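Local coordinates for structural protein ORF273 (Acidianus two-tailed virus, PDB 4ART) that serves as a heat- and acid-stable structural protein of the virus particle, though its precise role within the virion remains unestablished, at residues 25-30 / 86-91; 54-59 / 67-72; 71-76 / 80-85; 115-120 / 189-194. All coordinates share one frame; numbering follows the deposited sequence.

Contact 1: 25-30 / 86-91; sequences TNDEEK and DIYAFV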
# COMPACT_ATOMS: atom_id res chain seq x y z
N THR A 25 -12.51 9.64 -25.63
CA THR A 25 -12.62 8.18 -25.67
C THR A 25 -11.67 7.54 -26.67
O THR A 25 -11.09 6.51 -26.36
CB THR A 25 -14.10 7.70 -25.76
OG1 THR A 25 -14.70 8.28 -26.90
CG2 THR A 25 -14.90 8.01 -24.52
N ASN A 26 -11.45 8.19 -27.83
CA ASN A 26 -10.49 7.73 -28.85
C ASN A 26 -9.08 7.74 -28.30
O ASN A 26 -8.36 6.75 -28.45
CB ASN A 26 -10.57 8.56 -30.14
CG ASN A 26 -11.92 8.53 -30.76
OD1 ASN A 26 -12.62 9.54 -30.81
ND2 ASN A 26 -12.39 7.33 -31.12
N ASP A 27 -8.69 8.83 -27.61
CA ASP A 27 -7.37 8.96 -26.96
C ASP A 27 -7.18 7.92 -25.89
O ASP A 27 -6.08 7.36 -25.77
CB ASP A 27 -7.20 10.35 -26.33
CG ASP A 27 -6.79 11.48 -27.26
OD1 ASP A 27 -6.63 11.23 -28.49
OD2 ASP A 27 -6.63 12.63 -26.77
N GLU A 28 -8.24 7.63 -25.10
CA GLU A 28 -8.15 6.65 -24.02
C GLU A 28 -7.99 5.25 -24.56
O GLU A 28 -7.21 4.49 -24.01
CB GLU A 28 -9.34 6.76 -23.06
CG GLU A 28 -9.34 8.08 -22.32
CD GLU A 28 -10.62 8.37 -21.57
OE1 GLU A 28 -11.69 8.48 -22.21
OE2 GLU A 28 -10.55 8.47 -20.33
N GLU A 29 -8.65 4.92 -25.69
CA GLU A 29 -8.49 3.60 -26.31
C GLU A 29 -7.04 3.44 -26.78
O GLU A 29 -6.45 2.39 -26.56
CB GLU A 29 -9.48 3.42 -27.48
CG GLU A 29 -9.72 1.97 -27.88
CD GLU A 29 -10.41 1.06 -26.88
OE1 GLU A 29 -11.46 1.47 -26.33
OE2 GLU A 29 -9.94 -0.08 -26.70
N LYS A 30 -6.48 4.50 -27.40
CA LYS A 30 -5.08 4.55 -27.87
C LYS A 30 -4.11 4.35 -26.71
O LYS A 30 -3.16 3.59 -26.83
CB LYS A 30 -4.80 5.88 -28.59
CG LYS A 30 -5.43 5.92 -29.98
CD LYS A 30 -5.44 7.35 -30.55
CE LYS A 30 -6.24 7.47 -31.83
NZ LYS A 30 -6.08 8.82 -32.46
N ASP A 86 6.91 16.97 -21.86
CA ASP A 86 6.39 16.01 -22.83
C ASP A 86 5.53 14.90 -22.23
O ASP A 86 4.88 14.16 -22.98
CB ASP A 86 7.57 15.42 -23.64
CG ASP A 86 8.28 16.42 -24.53
OD1 ASP A 86 7.59 17.28 -25.14
OD2 ASP A 86 9.51 16.32 -24.66
N ILE A 87 5.54 14.74 -20.90
CA ILE A 87 4.76 13.70 -20.20
C ILE A 87 3.27 14.02 -20.30
O ILE A 87 2.83 15.08 -19.86
CB ILE A 87 5.24 13.50 -18.74
CG1 ILE A 87 6.71 13.06 -18.71
CG2 ILE A 87 4.32 12.48 -17.99
CD1 ILE A 87 7.41 13.25 -17.41
N TYR A 88 2.51 13.08 -20.86
CA TYR A 88 1.07 13.19 -21.08
C TYR A 88 0.26 12.30 -20.11
O TYR A 88 -0.84 12.69 -19.67
CB TYR A 88 0.77 12.79 -22.53
CG TYR A 88 -0.67 12.94 -22.97
CD1 TYR A 88 -1.35 14.15 -22.81
CD2 TYR A 88 -1.34 11.90 -23.61
CE1 TYR A 88 -2.65 14.31 -23.28
CE2 TYR A 88 -2.65 12.05 -24.08
CZ TYR A 88 -3.30 13.26 -23.91
OH TYR A 88 -4.58 13.43 -24.37
N ALA A 89 0.79 11.11 -19.79
CA ALA A 89 0.15 10.15 -18.89
C ALA A 89 1.18 9.46 -18.03
O ALA A 89 2.30 9.19 -18.48
CB ALA A 89 -0.64 9.11 -19.68
N PHE A 90 0.81 9.20 -16.77
CA PHE A 90 1.63 8.48 -15.79
C PHE A 90 0.98 7.11 -15.60
O PHE A 90 -0.22 7.03 -15.44
CB PHE A 90 1.69 9.25 -14.46
CG PHE A 90 2.42 8.55 -13.35
CD1 PHE A 90 3.81 8.41 -13.39
CD2 PHE A 90 1.74 8.04 -12.26
CE1 PHE A 90 4.48 7.76 -12.35
CE2 PHE A 90 2.41 7.39 -11.23
CZ PHE A 90 3.79 7.27 -11.26
N VAL A 91 1.77 6.04 -15.68
CA VAL A 91 1.28 4.67 -15.58
C VAL A 91 1.85 4.01 -14.33
O VAL A 91 3.05 4.00 -14.13
CB VAL A 91 1.62 3.82 -16.84
CG1 VAL A 91 0.95 2.45 -16.80
CG2 VAL A 91 1.27 4.55 -18.13
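Asp-27 and Tyr-88 alone make this contact, a small one burying 55 Å² in all. The carboxylate of Asp-27 reaches the phenol end of Tyr-88 with one oxygen: OD2 of Asp-27 lies 3.3 Å from OH of Tyr-88. It arrives at the edge of the ring, near the ring plane, so the two faces of the aromatic play no part in the meeting. The carboxylate itself is turned almost square to the ring, the two planes standing 83° apart, and the side chains cross at about a right angle. Tyr-88 gets this far because its ring is thrown away from its own amide nitrogen (chi1 -176°), which swings it off the strand toward helix 23-44. The ring is in turn met by Arg-63 in a cation-pi contact, which places a positive charge near the same aromatic. Behind it the backbone is irregular: Tyr-88 and Ala-89 both face Ile-61, a classic beta bulge, and the extra residue alters the course of the strand just where the tyrosine leaves it. On its other side Tyr-88 bonds through its backbone to Tyr-139. Strand 87-96 thus runs between strands 58-62 and 139-146, while helix 23-44 packs across the sheet, its Glu-29 hydrogen-bonded to Tyr-247 on strand 247-253.

Contact 2: 54-59 / 67-72; sequences IENFYY and IYPASD. With GOL (glycerol), chain C.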
# COMPACT_ATOMS: atom_id res chain seq x y z
N ILE A 54 7.26 -7.98 -15.49
CA ILE A 54 7.49 -7.80 -14.05
C ILE A 54 8.74 -6.90 -13.78
O ILE A 54 9.10 -6.67 -12.63
CB ILE A 54 7.52 -9.18 -13.28
CG1 ILE A 54 6.56 -10.23 -13.90
CG2 ILE A 54 7.24 -8.99 -11.76
CD1 ILE A 54 6.73 -11.70 -13.41
N GLU A 55 9.37 -6.36 -14.85
CA GLU A 55 10.56 -5.51 -14.77
C GLU A 55 10.30 -4.08 -14.32
O GLU A 55 11.00 -3.57 -13.44
CB GLU A 55 11.34 -5.55 -16.11
CG GLU A 55 12.72 -4.89 -16.08
CD GLU A 55 13.72 -5.38 -15.04
OE1 GLU A 55 13.83 -6.61 -14.84
OE2 GLU A 55 14.41 -4.52 -14.44
N ASN A 56 9.34 -3.41 -14.97
CA ASN A 56 8.99 -2.02 -14.67
C ASN A 56 7.54 -1.87 -14.23
O ASN A 56 6.64 -2.44 -14.84
CB ASN A 56 9.29 -1.09 -15.88
CG ASN A 56 10.77 -1.02 -16.26
OD1 ASN A 56 11.59 -0.43 -15.54
ND2 ASN A 56 11.13 -1.57 -17.42
N PHE A 57 7.34 -1.11 -13.15
CA PHE A 57 6.02 -0.80 -12.61
C PHE A 57 5.52 0.60 -12.95
O PHE A 57 4.31 0.80 -13.00
CB PHE A 57 5.96 -1.07 -11.10
CG PHE A 57 6.26 -2.52 -10.78
CD1 PHE A 57 7.57 -2.96 -10.63
CD2 PHE A 57 5.24 -3.46 -10.68
CE1 PHE A 57 7.85 -4.31 -10.39
CE2 PHE A 57 5.52 -4.80 -10.42
CZ PHE A 57 6.82 -5.22 -10.27
N TYR A 58 6.43 1.56 -13.20
CA TYR A 58 6.05 2.94 -13.48
C TYR A 58 6.50 3.38 -14.85
O TYR A 58 7.64 3.10 -15.25
CB TYR A 58 6.55 3.90 -12.39
CG TYR A 58 6.04 3.55 -11.00
CD1 TYR A 58 4.76 3.91 -10.60
CD2 TYR A 58 6.82 2.81 -10.11
CE1 TYR A 58 4.27 3.56 -9.34
CE2 TYR A 58 6.34 2.46 -8.85
CZ TYR A 58 5.07 2.85 -8.46
OH TYR A 58 4.60 2.50 -7.22
N TYR A 59 5.62 4.07 -15.58
CA TYR A 59 5.93 4.54 -16.92
C TYR A 59 5.37 5.92 -17.18
O TYR A 59 4.39 6.32 -16.55
CB TYR A 59 5.30 3.64 -17.99
CG TYR A 59 5.69 2.19 -17.95
CD1 TYR A 59 6.75 1.72 -18.72
CD2 TYR A 59 4.92 1.26 -17.26
CE1 TYR A 59 7.09 0.37 -18.73
CE2 TYR A 59 5.26 -0.09 -17.25
CZ TYR A 59 6.34 -0.52 -18.00
OH TYR A 59 6.64 -1.85 -18.01
N ILE A 67 6.14 5.29 -24.95
CA ILE A 67 6.10 4.86 -23.55
C ILE A 67 7.51 4.56 -23.02
O ILE A 67 8.28 3.87 -23.68
CB ILE A 67 5.06 3.71 -23.32
CG1 ILE A 67 4.84 3.43 -21.79
CG2 ILE A 67 5.42 2.44 -24.12
CD1 ILE A 67 3.55 2.63 -21.41
N TYR A 68 7.85 5.10 -21.85
CA TYR A 68 9.16 4.86 -21.24
C TYR A 68 9.05 4.54 -19.75
O TYR A 68 8.25 5.19 -19.08
CB TYR A 68 10.06 6.10 -21.35
CG TYR A 68 10.32 6.59 -22.75
CD1 TYR A 68 11.39 6.10 -23.49
CD2 TYR A 68 9.56 7.61 -23.30
CE1 TYR A 68 11.67 6.58 -24.76
CE2 TYR A 68 9.82 8.10 -24.58
CZ TYR A 68 10.88 7.58 -25.31
OH TYR A 68 11.15 8.03 -26.58
N PRO A 69 9.92 3.64 -19.20
CA PRO A 69 9.94 3.43 -17.74
C PRO A 69 10.29 4.78 -17.07
O PRO A 69 11.20 5.45 -17.54
CB PRO A 69 11.07 2.41 -17.55
CG PRO A 69 11.15 1.70 -18.87
CD PRO A 69 10.95 2.80 -19.85
N ALA A 70 9.48 5.21 -16.09
CA ALA A 70 9.60 6.51 -15.41
C ALA A 70 10.96 6.82 -14.74
O ALA A 70 11.44 7.97 -14.81
CB ALA A 70 8.45 6.69 -14.43
N SER A 71 11.58 5.80 -14.12
CA SER A 71 12.88 5.93 -13.43
C SER A 71 13.97 6.38 -14.41
O SER A 71 14.70 7.32 -14.10
CB SER A 71 13.28 4.61 -12.77
OG SER A 71 13.23 3.55 -13.73
N ASP A 72 14.06 5.70 -15.57
CA ASP A 72 15.03 6.01 -16.63
C ASP A 72 14.76 7.41 -17.19
O ASP A 72 15.69 8.21 -17.30
CB ASP A 72 14.94 4.98 -17.79
CG ASP A 72 15.28 3.52 -17.47
OD1 ASP A 72 16.06 3.29 -16.52
OD2 ASP A 72 14.82 2.63 -18.22
C1 GOL C . 10.57 1.64 -13.05
O1 GOL C . 10.10 2.97 -13.24
C2 GOL C . 9.86 0.94 -11.91
O2 GOL C . 10.27 -0.43 -11.88
C3 GOL C . 10.15 1.55 -10.56
O3 GOL C . 9.43 0.87 -9.54
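Tyr-59 and Ile-67 meet through different first torsions: Tyr-59 holds CG beside its backbone N (chi1 -58°), while Ile-67 extends CG1 anti to its own N (chi1 -170°). The ethyl arm of the isoleucine therefore reaches the root of the tyrosine, with Ile-67 CG1 3.8 Å from Tyr-59 CB, and the ring continues alongside the proline, Tyr-59 CD1 lying 3.7 Å from Pro-69 N. Asn-56 lays the flat face of its amide over CB and CG of Pro-69; OD1 of Asn-56 is 3.5 Å from Pro-69 CB, and its ND2 rests near CG of Pro-69 while donating a hydrogen bond to Glu-42 of helix 23-44. The backbones come closest at Tyr-59 and Pro-69, an antiparallel non-hydrogen-bonded pair with CA atoms 4.2 Å apart. Next to it a CA-H...O contact brings Tyr-59 CA within 3.2 Å of Tyr-68 O. The clear bond across is Ala-70 N to Tyr-58 O, 2.9 Å long and nearly straight at 167°. Glycerol, probably from the crystallisation liquor, sits beside it: its O1 donates to Tyr-58 O at 3.2 Å and accepts weakly from Ser-71 N, another N-H of the first helical turn. Strands 58-62 and 67-69 make a beta hairpin whose second arm turns straight into helix 70-78, with Pro-69 at the N-cap position and the first strand's carbonyl taking up a helix-start N-H.

Contact 3: 71-76 / 80-85; sequences SDYDIE and GKRSAN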
# COMPACT_ATOMS: atom_id res chain seq x y z
N SER A 71 11.58 5.80 -14.12
CA SER A 71 12.88 5.93 -13.43
C SER A 71 13.97 6.38 -14.41
O SER A 71 14.70 7.32 -14.10
CB SER A 71 13.28 4.61 -12.77
OG SER A 71 13.23 3.55 -13.73
N ASP A 72 14.06 5.70 -15.57
CA ASP A 72 15.03 6.01 -16.63
C ASP A 72 14.76 7.41 -17.19
O ASP A 72 15.69 8.21 -17.30
CB ASP A 72 14.94 4.98 -17.79
CG ASP A 72 15.28 3.52 -17.47
OD1 ASP A 72 16.06 3.29 -16.52
OD2 ASP A 72 14.82 2.63 -18.22
N TYR A 73 13.47 7.72 -17.49
CA TYR A 73 13.03 8.98 -18.07
C TYR A 73 13.42 10.16 -17.18
O TYR A 73 13.91 11.18 -17.69
CB TYR A 73 11.53 8.96 -18.40
CG TYR A 73 11.11 10.07 -19.33
CD1 TYR A 73 10.79 11.34 -18.84
CD2 TYR A 73 11.05 9.86 -20.70
CE1 TYR A 73 10.42 12.37 -19.70
CE2 TYR A 73 10.66 10.88 -21.56
CZ TYR A 73 10.35 12.14 -21.06
OH TYR A 73 10.03 13.16 -21.90
N ASP A 74 13.25 10.01 -15.85
CA ASP A 74 13.63 11.01 -14.86
C ASP A 74 15.12 11.34 -14.92
O ASP A 74 15.47 12.50 -14.71
CB ASP A 74 13.23 10.58 -13.44
CG ASP A 74 11.72 10.61 -13.17
OD1 ASP A 74 11.00 11.36 -13.86
OD2 ASP A 74 11.27 9.90 -12.25
N ILE A 75 15.99 10.33 -15.21
CA ILE A 75 17.45 10.50 -15.34
C ILE A 75 17.74 11.29 -16.62
O ILE A 75 18.55 12.22 -16.59
CB ILE A 75 18.22 9.14 -15.28
CG1 ILE A 75 17.92 8.31 -14.00
CG2 ILE A 75 19.72 9.29 -15.55
CD1 ILE A 75 18.59 8.61 -12.61
N GLU A 76 17.06 10.95 -17.73
CA GLU A 76 17.19 11.65 -19.02
C GLU A 76 16.75 13.12 -18.91
O GLU A 76 17.36 13.98 -19.54
CB GLU A 76 16.43 10.91 -20.13
CG GLU A 76 16.96 9.52 -20.44
CD GLU A 76 18.38 9.47 -20.99
OE1 GLU A 76 18.53 9.55 -22.23
OE2 GLU A 76 19.33 9.36 -20.18
N GLY A 80 19.06 16.65 -19.27
CA GLY A 80 18.64 17.62 -20.27
C GLY A 80 18.35 16.99 -21.62
O GLY A 80 18.14 17.71 -22.60
N LYS A 81 18.32 15.63 -21.67
CA LYS A 81 18.03 14.86 -22.89
C LYS A 81 16.54 14.84 -23.18
O LYS A 81 16.14 15.09 -24.31
CB LYS A 81 18.58 13.42 -22.78
CG LYS A 81 20.08 13.31 -23.04
CD LYS A 81 20.47 11.96 -23.68
CE LYS A 81 20.26 11.92 -25.19
NZ LYS A 81 20.55 10.59 -25.77
N ARG A 82 15.72 14.55 -22.16
CA ARG A 82 14.26 14.51 -22.29
C ARG A 82 13.61 15.64 -21.48
O ARG A 82 14.23 16.17 -20.57
CB ARG A 82 13.70 13.14 -21.84
CG ARG A 82 14.17 11.94 -22.66
CD ARG A 82 13.41 11.79 -23.96
NE ARG A 82 13.98 10.71 -24.77
CZ ARG A 82 13.45 10.26 -25.89
NH1 ARG A 82 12.32 10.77 -26.36
NH2 ARG A 82 14.04 9.28 -26.56
N SER A 83 12.35 15.99 -21.78
CA SER A 83 11.64 17.03 -21.05
C SER A 83 10.44 16.50 -20.30
O SER A 83 9.57 15.83 -20.88
CB SER A 83 11.21 18.17 -21.96
OG SER A 83 10.42 19.09 -21.23
N ALA A 84 10.32 16.93 -19.05
CA ALA A 84 9.19 16.59 -18.19
C ALA A 84 7.89 17.20 -18.77
O ALA A 84 6.80 16.70 -18.48
CB ALA A 84 9.44 17.09 -16.75
N ASN A 85 8.02 18.20 -19.67
CA ASN A 85 6.91 18.88 -20.34
C ASN A 85 6.21 17.99 -21.36
O ASN A 85 5.04 18.20 -21.63
CB ASN A 85 7.35 20.20 -20.98
CG ASN A 85 7.95 21.17 -19.99
OD1 ASN A 85 7.45 21.38 -18.88
ND2 ASN A 85 9.06 21.78 -20.37
O HOH W 1 11.04 14.23 -24.11
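Tyr-73 projects from helix 70-78 with CG trans to N (chi1 -164°), laying its ring beneath Arg-82 and bringing the phenol to the chain beyond. Arg-82 CB covers one ring face, 4.0 Å from the Tyr-73 centroid, in a CH-pi contact displaced toward the rim. A bend at chi2 (-80°) then carries the arginine out past the CE2 edge of the ring, and its CG packs 3.5 Å from Glu-76 CB. Tyr-73 OH donates to Ser-83 O at 2.9 Å; that oxygen lies in the ring plane, whereas the hydroxyl stands well above the carbonyl plane. A water gives a second bond to Tyr-73 OH and accepts from Ser-83 N. The helix ends in a Schellman motif with Gly-80 at positive phi, and Glu-76 O is gripped twice: Lys-81 N approaches nearly along the C=O axis at 2.9 Å, and Arg-82 N comes from above the carbonyl plane at 3.1 Å. Glu-76 and Lys-81 run side by side, OE1 of Glu-76 touching CD of Lys-81 at 3.4 Å, but the ammonium stays beyond salt-bridge range. Further on, Ser-83 OG accepts from Asn-85 N at 3.0 Å, an ST turn.

Contact 4: 115-120 / 189-194; sequences DILKFY and DEFNDI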
# COMPACT_ATOMS: atom_id res chain seq x y z
N ASP A 115 0.10 11.64 -5.43
CA ASP A 115 0.24 11.79 -6.88
C ASP A 115 -0.76 12.76 -7.49
O ASP A 115 -0.33 13.66 -8.20
CB ASP A 115 0.17 10.42 -7.59
CG ASP A 115 1.47 9.62 -7.55
OD1 ASP A 115 2.52 10.21 -7.30
OD2 ASP A 115 1.42 8.40 -7.78
N ILE A 116 -2.05 12.61 -7.21
CA ILE A 116 -3.11 13.50 -7.78
C ILE A 116 -2.93 14.93 -7.33
O ILE A 116 -3.08 15.84 -8.14
CB ILE A 116 -4.56 13.01 -7.51
CG1 ILE A 116 -4.70 11.56 -7.79
CG2 ILE A 116 -5.69 13.84 -8.18
CD1 ILE A 116 -5.02 11.01 -6.57
N LEU A 117 -2.63 15.13 -6.05
CA LEU A 117 -2.38 16.46 -5.51
C LEU A 117 -1.16 17.07 -6.22
O LEU A 117 -1.24 18.21 -6.66
CB LEU A 117 -2.12 16.37 -4.00
CG LEU A 117 -1.93 17.72 -3.31
CD1 LEU A 117 -3.17 18.60 -3.46
CD2 LEU A 117 -1.51 17.55 -1.86
N LYS A 118 -0.04 16.32 -6.33
CA LYS A 118 1.18 16.77 -7.00
C LYS A 118 0.86 17.14 -8.46
O LYS A 118 1.20 18.24 -8.91
CB LYS A 118 2.27 15.68 -6.95
CG LYS A 118 3.51 15.95 -7.81
CD LYS A 118 4.58 14.87 -7.65
CE LYS A 118 4.39 13.66 -8.50
NZ LYS A 118 5.30 12.57 -8.08
N PHE A 119 0.21 16.24 -9.18
CA PHE A 119 -0.19 16.41 -10.57
C PHE A 119 -1.12 17.63 -10.74
O PHE A 119 -0.88 18.42 -11.65
CB PHE A 119 -0.82 15.12 -11.13
CG PHE A 119 0.07 13.87 -11.13
CD1 PHE A 119 1.46 13.97 -11.14
CD2 PHE A 119 -0.48 12.58 -11.20
CE1 PHE A 119 2.27 12.82 -11.20
CE2 PHE A 119 0.35 11.43 -11.25
CZ PHE A 119 1.71 11.56 -11.24
N TYR A 120 -2.12 17.83 -9.85
CA TYR A 120 -3.02 19.00 -9.93
C TYR A 120 -2.26 20.28 -9.68
O TYR A 120 -2.39 21.22 -10.47
CB TYR A 120 -4.23 18.90 -8.95
CG TYR A 120 -5.01 20.21 -8.86
CD1 TYR A 120 -6.00 20.52 -9.79
CD2 TYR A 120 -4.69 21.18 -7.90
CE1 TYR A 120 -6.66 21.76 -9.77
CE2 TYR A 120 -5.36 22.40 -7.85
CZ TYR A 120 -6.34 22.69 -8.78
OH TYR A 120 -6.98 23.91 -8.74
N ASP A 189 5.90 21.40 3.72
CA ASP A 189 4.95 21.55 4.82
C ASP A 189 3.57 21.94 4.31
O ASP A 189 2.58 21.36 4.77
CB ASP A 189 5.45 22.53 5.87
CG ASP A 189 6.66 22.00 6.62
OD1 ASP A 189 6.68 20.78 6.94
OD2 ASP A 189 7.62 22.78 6.82
N GLU A 190 3.51 22.86 3.32
CA GLU A 190 2.25 23.30 2.69
C GLU A 190 1.60 22.18 1.92
O GLU A 190 0.38 22.03 1.95
CB GLU A 190 2.49 24.52 1.81
CG GLU A 190 2.74 25.78 2.64
CD GLU A 190 2.95 27.04 1.83
OE1 GLU A 190 3.74 27.01 0.85
OE2 GLU A 190 2.35 28.08 2.19
N PHE A 191 2.41 21.39 1.22
CA PHE A 191 1.93 20.23 0.48
C PHE A 191 1.29 19.25 1.48
O PHE A 191 0.17 18.80 1.26
CB PHE A 191 3.08 19.56 -0.29
CG PHE A 191 2.65 18.37 -1.10
CD1 PHE A 191 2.59 17.10 -0.52
CD2 PHE A 191 2.34 18.51 -2.43
CE1 PHE A 191 2.18 16.02 -1.26
CE2 PHE A 191 1.93 17.42 -3.16
CZ PHE A 191 1.85 16.18 -2.56
N ASN A 192 2.00 18.95 2.59
CA ASN A 192 1.55 18.05 3.64
C ASN A 192 0.25 18.49 4.30
O ASN A 192 -0.63 17.65 4.53
CB ASN A 192 2.67 17.78 4.66
CG ASN A 192 3.82 16.99 4.08
OD1 ASN A 192 3.68 16.22 3.12
ND2 ASN A 192 4.99 17.16 4.67
N ASP A 193 0.13 19.80 4.61
CA ASP A 193 -1.07 20.40 5.21
C ASP A 193 -2.27 20.20 4.32
O ASP A 193 -3.33 19.82 4.82
CB ASP A 193 -0.89 21.92 5.51
CG ASP A 193 0.10 22.23 6.61
OD1 ASP A 193 0.25 21.39 7.52
OD2 ASP A 193 0.70 23.33 6.57
N ILE A 194 -2.10 20.41 2.99
CA ILE A 194 -3.18 20.21 2.02
C ILE A 194 -3.54 18.73 1.95
O ILE A 194 -4.71 18.37 2.04
CB ILE A 194 -2.88 20.83 0.63
CG1 ILE A 194 -2.71 22.36 0.74
CG2 ILE A 194 -3.99 20.48 -0.42
CD1 ILE A 194 -1.94 22.93 -0.41
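The Phe-191 ring carries Leu-117 on one face and meets the backbone of helix 113-123 with its edge. CD2 of Leu-117 stands 3.8 Å from the centroid of the Phe-191 ring and 17° off the ring normal, a CH-pi contact shifted somewhat toward the rim. Near the ring plane lie the N and CA of Lys-118, with Lys-118 N 3.9 Å from Phe-191 CE2, and Asn-192 OD1 of its own helix is also at the edge. In both Leu-117 and Phe-191 the CA-CB bond sets CG opposite the main-chain nitrogen (chi1 -177° and -179°), which carries each side chain out from its helix, and the two slide past each other in opposite directions. The second methyl of the leucine is used too: Leu-117 CD1 meets Ile-194 CG2 at 3.7 Å, the side chains crossing at about a right angle. One branched residue thus fills the gap between two partners a turn apart on helix 188-201. The side chains that carry the contact are apolar, and the short segment axes stay 11.1 Å apart at their closest. Around it, Ile-171 and Leu-179 of helix 171-179 pack on Leu-117 and Ile-194 respectively, and Ile-128 of strand 127-128 touches Phe-191. The Phe-191 ring also meets Phe-228 of the second subunit, so helix 188-201 touches both helix 113-123 and the second subunit.

In the fold
Contacts 1 to 3 gather round one border of the mixed sheet, whereas contact 4 belongs to the helical part. Contact 4 is the buried one, carried by apolar side chains; contact 3 is a surface contact, held by backbone bonds, a tyrosine hydroxyl and one bridging water, and contacts 1 and 2 are partly buried. Contacts 2 and 3 share Ser-71 and Asp-72, using the start and the end of helix 70-78, and both are nested within the loop closed by contact 1. Strands 58-62 and 87-96 tie contacts 1 and 2 together through a probable hydrogen bond, Val-91 N to Tyr-59 O. Phe-90 bridges to contact 4 by meeting Phe-119 edge-to-face, the centres about 23 Å apart.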